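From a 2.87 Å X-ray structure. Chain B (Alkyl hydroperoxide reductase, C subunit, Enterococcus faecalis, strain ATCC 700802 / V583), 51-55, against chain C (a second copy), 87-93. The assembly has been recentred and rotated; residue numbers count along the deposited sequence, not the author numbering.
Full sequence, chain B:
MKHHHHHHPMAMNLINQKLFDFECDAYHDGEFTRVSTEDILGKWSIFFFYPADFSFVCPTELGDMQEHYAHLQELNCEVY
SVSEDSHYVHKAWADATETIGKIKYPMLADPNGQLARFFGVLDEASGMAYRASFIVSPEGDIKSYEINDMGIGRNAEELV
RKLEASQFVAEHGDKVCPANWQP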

# COMPACT_ATOMS: atom_id res chain seq x y z
N PRO B 51 34.10 -15.60 18.31
CA PRO B 51 33.62 -14.35 18.93
C PRO B 51 34.56 -13.15 18.86
O PRO B 51 34.16 -12.10 18.35
CB PRO B 51 33.38 -14.75 20.40
CG PRO B 51 33.20 -16.22 20.38
CD PRO B 51 34.07 -16.73 19.27
N ALA B 52 35.78 -13.27 19.38
CA ALA B 52 36.67 -12.12 19.47
C ALA B 52 38.15 -12.48 19.63
O ALA B 52 38.49 -13.45 20.29
CB ALA B 52 36.24 -11.23 20.62
N ASP B 53 38.99 -11.66 19.01
CA ASP B 53 40.44 -11.71 19.22
C ASP B 53 40.74 -11.19 20.62
O ASP B 53 40.00 -10.38 21.17
CB ASP B 53 41.17 -10.84 18.19
CG ASP B 53 40.99 -11.33 16.76
OD1 ASP B 53 39.91 -11.88 16.44
OD2 ASP B 53 41.92 -11.14 15.95
N PHE B 54 41.86 -11.66 21.18
CA PHE B 54 42.27 -11.36 22.55
C PHE B 54 41.24 -11.82 23.59
O PHE B 54 40.87 -11.07 24.49
CB PHE B 54 42.63 -9.88 22.71
CG PHE B 54 43.77 -9.44 21.83
CD1 PHE B 54 45.07 -9.85 22.10
CD2 PHE B 54 43.54 -8.63 20.72
CE1 PHE B 54 46.12 -9.46 21.28
CE2 PHE B 54 44.59 -8.24 19.91
CZ PHE B 54 45.88 -8.65 20.19
N SER B 55 40.80 -13.06 23.44
CA SER B 55 39.96 -13.73 24.43
C SER B 55 40.66 -15.02 24.86
O SER B 55 41.65 -15.43 24.24
CB SER B 55 38.58 -14.05 23.85
OG SER B 55 38.69 -14.90 22.73
N HIS C 87 36.25 -4.15 23.70
CA HIS C 87 36.98 -3.79 24.92
C HIS C 87 38.20 -4.68 25.12
O HIS C 87 39.21 -4.24 25.67
CB HIS C 87 36.06 -3.85 26.15
CG HIS C 87 35.39 -5.17 26.35
ND1 HIS C 87 35.93 -6.17 27.13
CD2 HIS C 87 34.21 -5.66 25.88
CE1 HIS C 87 35.12 -7.22 27.13
NE2 HIS C 87 34.07 -6.93 26.38
N TYR C 88 38.11 -5.94 24.67
CA TYR C 88 39.25 -6.86 24.67
C TYR C 88 40.43 -6.29 23.87
O TYR C 88 41.58 -6.36 24.31
CB TYR C 88 38.86 -8.22 24.10
CG TYR C 88 37.85 -8.98 24.94
CD1 TYR C 88 38.14 -9.35 26.25
CD2 TYR C 88 36.61 -9.34 24.42
CE1 TYR C 88 37.23 -10.05 27.02
CE2 TYR C 88 35.68 -10.04 25.18
CZ TYR C 88 36.00 -10.40 26.48
OH TYR C 88 35.09 -11.09 27.24
N VAL C 89 40.13 -5.73 22.71
CA VAL C 89 41.14 -5.16 21.82
C VAL C 89 41.74 -3.86 22.38
O VAL C 89 42.92 -3.58 22.16
CB VAL C 89 40.56 -4.91 20.40
CG1 VAL C 89 41.55 -4.16 19.52
CG2 VAL C 89 40.18 -6.23 19.76
N HIS C 90 40.95 -3.09 23.11
CA HIS C 90 41.44 -1.87 23.76
C HIS C 90 42.53 -2.17 24.79
O HIS C 90 43.58 -1.52 24.79
CB HIS C 90 40.31 -1.10 24.44
CG HIS C 90 39.31 -0.51 23.48
ND1 HIS C 90 39.66 -0.01 22.25
CD2 HIS C 90 37.98 -0.31 23.60
CE1 HIS C 90 38.58 0.45 21.64
NE2 HIS C 90 37.55 0.28 22.44
N LYS C 91 42.27 -3.14 25.66
CA LYS C 91 43.23 -3.55 26.70
C LYS C 91 44.56 -4.01 26.10
O LYS C 91 45.62 -3.65 26.60
CB LYS C 91 42.62 -4.68 27.54
CG LYS C 91 43.57 -5.31 28.56
CD LYS C 91 42.95 -6.52 29.23
CE LYS C 91 44.00 -7.42 29.87
NZ LYS C 91 44.71 -6.74 30.98
N ALA C 92 44.49 -4.82 25.05
CA ALA C 92 45.69 -5.32 24.38
C ALA C 92 46.48 -4.20 23.71
O ALA C 92 47.71 -4.26 23.65
CB ALA C 92 45.31 -6.39 23.36
N TRP C 93 45.77 -3.20 23.21
CA TRP C 93 46.40 -2.04 22.58
C TRP C 93 47.17 -1.20 23.60
O TRP C 93 48.25 -0.70 23.32
CB TRP C 93 45.34 -1.19 21.86
CG TRP C 93 45.87 -0.21 20.84
CD1 TRP C 93 47.07 -0.26 20.19
CD2 TRP C 93 45.19 0.95 20.33
NE1 TRP C 93 47.19 0.80 19.32
CE2 TRP C 93 46.05 1.56 19.39
CE3 TRP C 93 43.95 1.53 20.58
CZ2 TRP C 93 45.70 2.72 18.70
CZ3 TRP C 93 43.60 2.69 19.90
CH2 TRP C 93 44.48 3.27 18.97

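The methyl group of Ala C92 sits almost squarely on the ring of Phe B54. Ala C92 CB lies 3.6 Å from the centroid of the Phe B54 ring and only 6° off the ring normal. This is a CH-pi contact: weakly polarised C-H bonds meet the electron-rich face of the aromatic ring. Ala C92 CB is 3.7 Å from Phe B54 CD1.

Residues 87-93 of chain C form a helix that continues later in the chain. The chain B stretch has no regular helix or strand. Phe B54 has phi/psi of 60/48, a left-handed conformation that is uncommon for a residue with a side chain. Its CA-to-CB bond points toward the helix, and chi1 is in the m well.

Tyr C88, Val C89 and Ala C92 make the helix side of the contact. Tyr C88 and Ala C92 are four residues apart, about one helical turn, so both can face chain B. The backbone hydrogen bond from Ala C92 N to Tyr C88 O is weak, at 3.4 Å.

Val C89 meets Phe B54 at the ring edge, with Val C89 CG2 4.2 Å from Phe B54 CD2. The ring thus has one methyl over a face and another near its plane. Tyr C88 packs closer to the loop backbone. Tyr C88 CB is 3.5 Å from Phe B54 O and 3.8 Å from Asp B53 O. Ala B52 CB adds an apolar contact, 4.3 Å from Tyr C88 CD2.

No hydrogen bond crosses between the stretches. Packing is mainly apolar, and 268 Å² is buried in total. The CA-to-CB bond of Asp B53 points sideways, and both carboxylate oxygens have hydrogen-bond partners outside the two stretches. Within the loop, Ser B55 OG donates to Ala B52 O at 2.8 Å, although the position of OG is less certain.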